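Local coordinates for Anapc5 protein (Xenopus laevis, PDB 5BPZ), which is a subunit of the anaphase-promoting complex (APC/C), the cell-cycle ubiquitin ligase, where it probably forms part of the scaffold, at residues 38-43 with 60-65; 104-109 with 139-144. One frame throughout, in Å; residues are numbered along the deposited sequence.

Contact 1. Residues 38-43 with 60-65; sequences LVLLSE and KQILPL
Leu40 reaches across to Ile62 and Leu65 with a single methyl, CD2, which lies 3.9 Å from Ile62 CG1 and 3.8 Å from Leu65 CD1. With CG anti to the backbone N (chi1 168°), Leu40 brings CD2 to the partner helix, and the Leu40 and Leu65 side chains cross at about a right angle. Leu41 starts out at the flank of the contact, but its CD2 swings back to lie 4.1 Å from Ile62 CG2. Ile62 therefore serves two leucines with different branches, CG1 for Leu40 and CG2 for Leu41, as beta-branching allows; its chi1 of -112°, close to eclipsed, is the mildly strained setting in which each branch meets its own leucine. The two segments belong to consecutive helices, 32-46 and 52-67, which form an antiparallel helical hairpin; locally the axes run 169° apart. The segment axes come no closer than 11.5 Å, a wide spacing bridged by leucine CD methyls and by the CG1 and CG2 branches of Ile62. Helix 52-67 kinks at residues 64 and 65, the first a proline with no N-H to give, yet Leu65 CB still faces the partner helix. From helix 73-83, Val80 packs on Leu40, Cys83 on Ile62 and Leu76 on Leu65.

Contact 2. Residues 104-109 with 139-144; sequences KDMEQF and LAYNKL
Tyr141 drives its phenol oxygen against the aliphatic part of Glu107: Tyr141 OH lies 3.4 Å from Glu107 CG and 3.5 Å from Glu107 CA, and no hydrogen bond forms between them. This is helix-to-helix packing within an all-helical domain, joining helix 103-114 to the last turn of helix 129-142. The backbones are separated, 9.5 Å between the CA atoms of Glu107 and Tyr141, so a long, rigid aromatic suits the place: its CG stands anti to the backbone N (chi1 177°) and the ring spans most of the gap. Glu107 lies across the end of the ring, its carboxylate plane turned 86° from the ring plane; its methylenes do the touching, and the carboxylate, on a partly exposed residue, probably remains accessible to solvent. Met106, flexible and unbranched, brings its CE methyl to the ring edge, near the ring plane, 4.2 Å from Tyr141 CE1. Phe110 stacks on the same tyrosine, and Val149 of helix 146-164 packs against it. Helix 129-142 ends at Asn142, and Lys143 is the centre of an inverse gamma turn. Its side chain folds back, so that Leu139 O accepts from both Lys143 N and Lys143 NZ, each at 3.0 Å.

From the N terminus, helix 32-46 leads through a short connection into helix 52-67, and contact 1 closes this first hairpin, with 16 residues between its segments. The chain then passes through helices 73-83 and 85-99 before contact 2 opens on helix 103-114; it closes at the end of helix 129-142, after 29 intervening residues, about half of them helical, which include the unmodelled 119-125. The two closures neither nest nor cross but follow in series, on opposite sides of the chain's centre and about 19 Å apart between their own centres. Phe109 joins them: its CZ lies 3.5 Å from Val39 N and also packs on Leu38, tying helix 103-114 to the first hairpin.

Contact 1. Residues 38-43 with 60-65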
# COMPACT_ATOMS: atom_id res chain seq x y z
N LEU A 38 1.58 -1.47 0.95
CA LEU A 38 2.62 -1.57 -0.09
C LEU A 38 2.81 -0.22 -0.76
O LEU A 38 3.95 0.20 -0.94
CB LEU A 38 2.27 -2.66 -1.13
CG LEU A 38 2.25 -4.11 -0.64
CD1 LEU A 38 1.67 -5.02 -1.71
CD2 LEU A 38 3.67 -4.60 -0.24
N VAL A 39 1.71 0.49 -1.09
CA VAL A 39 1.69 1.85 -1.68
C VAL A 39 2.42 2.79 -0.70
O VAL A 39 3.27 3.58 -1.12
CB VAL A 39 0.23 2.33 -1.97
CG1 VAL A 39 0.17 3.83 -2.22
CG2 VAL A 39 -0.39 1.56 -3.14
N LEU A 40 2.10 2.69 0.61
CA LEU A 40 2.75 3.49 1.63
C LEU A 40 4.26 3.21 1.69
O LEU A 40 5.05 4.16 1.73
CB LEU A 40 2.08 3.28 3.00
CG LEU A 40 2.81 3.83 4.22
CD1 LEU A 40 2.90 5.35 4.19
CD2 LEU A 40 2.15 3.36 5.48
N LEU A 41 4.66 1.93 1.65
CA LEU A 41 6.07 1.57 1.68
C LEU A 41 6.78 2.11 0.45
O LEU A 41 7.86 2.69 0.57
CB LEU A 41 6.27 0.05 1.81
CG LEU A 41 5.93 -0.54 3.18
CD1 LEU A 41 5.78 -2.07 3.09
CD2 LEU A 41 6.96 -0.15 4.24
N SER A 42 6.13 2.03 -0.72
CA SER A 42 6.67 2.55 -1.98
C SER A 42 6.86 4.08 -1.91
O SER A 42 7.94 4.58 -2.23
CB SER A 42 5.78 2.16 -3.14
OG SER A 42 6.29 2.66 -4.36
N GLU A 43 5.80 4.81 -1.48
CA GLU A 43 5.80 6.26 -1.34
C GLU A 43 6.81 6.75 -0.32
O GLU A 43 7.39 7.82 -0.50
CB GLU A 43 4.40 6.81 -1.06
CG GLU A 43 3.44 6.70 -2.25
CD GLU A 43 3.98 7.21 -3.57
OE1 GLU A 43 4.43 8.38 -3.62
OE2 GLU A 43 3.99 6.43 -4.55
N LYS A 60 10.70 2.19 10.86
CA LYS A 60 10.60 1.54 12.17
C LYS A 60 9.22 1.89 12.79
O LYS A 60 8.57 1.01 13.35
CB LYS A 60 11.72 2.02 13.13
CG LYS A 60 13.14 1.70 12.68
CD LYS A 60 14.16 2.44 13.55
CE LYS A 60 15.57 2.40 13.00
NZ LYS A 60 16.25 1.10 13.28
N GLN A 61 8.81 3.16 12.68
CA GLN A 61 7.55 3.67 13.22
C GLN A 61 6.33 3.03 12.55
O GLN A 61 5.29 2.87 13.19
CB GLN A 61 7.53 5.21 13.08
CG GLN A 61 6.39 5.93 13.81
CD GLN A 61 6.63 7.41 13.98
OE1 GLN A 61 7.01 8.13 13.05
NE2 GLN A 61 6.39 7.91 15.19
N ILE A 62 6.47 2.62 11.27
CA ILE A 62 5.42 2.05 10.43
C ILE A 62 5.20 0.54 10.64
O ILE A 62 4.11 0.06 10.31
CB ILE A 62 5.73 2.43 8.94
CG1 ILE A 62 4.68 3.43 8.39
CG2 ILE A 62 5.94 1.24 7.99
CD1 ILE A 62 4.65 4.80 9.12
N LEU A 63 6.18 -0.18 11.24
CA LEU A 63 6.12 -1.64 11.45
C LEU A 63 4.77 -2.19 12.00
O LEU A 63 4.33 -3.19 11.42
CB LEU A 63 7.29 -2.15 12.31
CG LEU A 63 8.69 -2.07 11.67
CD1 LEU A 63 9.72 -2.81 12.49
CD2 LEU A 63 8.70 -2.60 10.22
N PRO A 64 4.06 -1.60 13.01
CA PRO A 64 2.76 -2.17 13.43
C PRO A 64 1.67 -2.27 12.35
O PRO A 64 0.76 -3.07 12.51
CB PRO A 64 2.32 -1.23 14.56
CG PRO A 64 3.58 -0.61 15.06
CD PRO A 64 4.40 -0.42 13.83
N LEU A 65 1.77 -1.47 11.26
CA LEU A 65 0.83 -1.50 10.14
C LEU A 65 0.99 -2.77 9.29
O LEU A 65 0.02 -3.25 8.70
CB LEU A 65 1.00 -0.26 9.24
CG LEU A 65 0.63 1.10 9.84
CD1 LEU A 65 0.95 2.23 8.86
CD2 LEU A 65 -0.86 1.16 10.25

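Contact 2. Residues 104-109 with 139-144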
# COMPACT_ATOMS: atom_id res chain seq x y z
N LYS A 104 -5.39 -3.72 -14.99
CA LYS A 104 -3.98 -3.58 -15.41
C LYS A 104 -3.16 -2.63 -14.51
O LYS A 104 -1.97 -2.86 -14.32
CB LYS A 104 -3.87 -3.16 -16.89
CG LYS A 104 -4.52 -1.83 -17.25
CD LYS A 104 -4.23 -1.41 -18.69
CE LYS A 104 -4.87 -0.09 -19.05
NZ LYS A 104 -4.13 1.07 -18.48
N ASP A 105 -3.81 -1.58 -13.96
CA ASP A 105 -3.17 -0.59 -13.09
C ASP A 105 -2.74 -1.18 -11.75
O ASP A 105 -1.71 -0.77 -11.22
CB ASP A 105 -4.06 0.65 -12.92
CG ASP A 105 -4.25 1.41 -14.22
OD1 ASP A 105 -3.23 1.82 -14.82
OD2 ASP A 105 -5.41 1.59 -14.64
N MET A 106 -3.50 -2.18 -11.24
CA MET A 106 -3.16 -2.89 -10.01
C MET A 106 -2.00 -3.86 -10.29
O MET A 106 -1.06 -3.91 -9.51
CB MET A 106 -4.38 -3.63 -9.43
CG MET A 106 -4.15 -4.20 -8.04
SD MET A 106 -5.47 -5.26 -7.39
CE MET A 106 -5.35 -6.69 -8.55
N GLU A 107 -2.06 -4.58 -11.44
CA GLU A 107 -1.04 -5.53 -11.91
C GLU A 107 0.30 -4.81 -12.17
O GLU A 107 1.35 -5.36 -11.84
CB GLU A 107 -1.50 -6.25 -13.19
CG GLU A 107 -2.84 -6.96 -13.07
CD GLU A 107 -3.31 -7.67 -14.32
OE1 GLU A 107 -3.45 -6.99 -15.37
OE2 GLU A 107 -3.58 -8.89 -14.25
N GLN A 108 0.24 -3.60 -12.75
CA GLN A 108 1.40 -2.76 -13.04
C GLN A 108 2.04 -2.25 -11.74
O GLN A 108 3.26 -2.10 -11.70
CB GLN A 108 1.01 -1.59 -13.95
CG GLN A 108 2.20 -0.87 -14.59
CD GLN A 108 1.79 0.36 -15.37
OE1 GLN A 108 0.67 0.88 -15.22
NE2 GLN A 108 2.68 0.85 -16.21
N PHE A 109 1.23 -2.00 -10.69
CA PHE A 109 1.75 -1.57 -9.39
C PHE A 109 2.60 -2.70 -8.78
O PHE A 109 3.68 -2.43 -8.26
CB PHE A 109 0.63 -1.14 -8.42
CG PHE A 109 1.10 -1.01 -6.98
CD1 PHE A 109 1.94 0.03 -6.59
CD2 PHE A 109 0.78 -1.98 -6.03
CE1 PHE A 109 2.42 0.12 -5.28
CE2 PHE A 109 1.25 -1.88 -4.72
CZ PHE A 109 2.07 -0.83 -4.35
N LEU A 139 4.67 -12.88 -3.37
CA LEU A 139 4.51 -14.33 -3.54
C LEU A 139 3.04 -14.73 -3.51
O LEU A 139 2.58 -15.39 -4.44
CB LEU A 139 5.29 -15.14 -2.48
CG LEU A 139 6.81 -15.27 -2.65
CD1 LEU A 139 7.42 -15.92 -1.42
CD2 LEU A 139 7.18 -16.08 -3.89
N ALA A 140 2.28 -14.29 -2.46
CA ALA A 140 0.85 -14.59 -2.33
C ALA A 140 0.05 -14.01 -3.50
O ALA A 140 -0.92 -14.63 -3.93
CB ALA A 140 0.30 -14.09 -1.01
N TYR A 141 0.50 -12.85 -4.05
CA TYR A 141 -0.10 -12.22 -5.22
C TYR A 141 0.08 -13.10 -6.45
O TYR A 141 -0.90 -13.33 -7.16
CB TYR A 141 0.47 -10.81 -5.50
CG TYR A 141 -0.11 -10.16 -6.75
CD1 TYR A 141 -1.40 -9.65 -6.76
CD2 TYR A 141 0.64 -10.10 -7.92
CE1 TYR A 141 -1.95 -9.09 -7.92
CE2 TYR A 141 0.11 -9.53 -9.08
CZ TYR A 141 -1.18 -9.02 -9.07
OH TYR A 141 -1.72 -8.45 -10.20
N ASN A 142 1.32 -13.56 -6.73
CA ASN A 142 1.68 -14.40 -7.88
C ASN A 142 1.01 -15.78 -7.87
O ASN A 142 0.71 -16.31 -8.94
CB ASN A 142 3.20 -14.52 -8.03
CG ASN A 142 3.92 -13.24 -8.41
OD1 ASN A 142 3.51 -12.48 -9.29
ND2 ASN A 142 5.07 -13.01 -7.78
N LYS A 143 0.77 -16.36 -6.68
CA LYS A 143 0.08 -17.65 -6.53
C LYS A 143 -1.42 -17.33 -6.54
O LYS A 143 -2.18 -17.73 -5.64
CB LYS A 143 0.53 -18.37 -5.25
CG LYS A 143 1.82 -19.16 -5.43
CD LYS A 143 2.91 -18.71 -4.46
CE LYS A 143 4.25 -18.55 -5.13
NZ LYS A 143 4.33 -17.30 -5.94
N LEU A 144 -1.82 -16.57 -7.57
CA LEU A 144 -3.13 -16.00 -7.76
C LEU A 144 -4.27 -17.00 -8.01
O LEU A 144 -4.60 -17.80 -7.14
CB LEU A 144 -3.13 -14.88 -8.84
CG LEU A 144 -2.48 -15.10 -10.22
CD1 LEU A 144 -3.45 -14.71 -11.33
CD2 LEU A 144 -1.28 -14.21 -10.38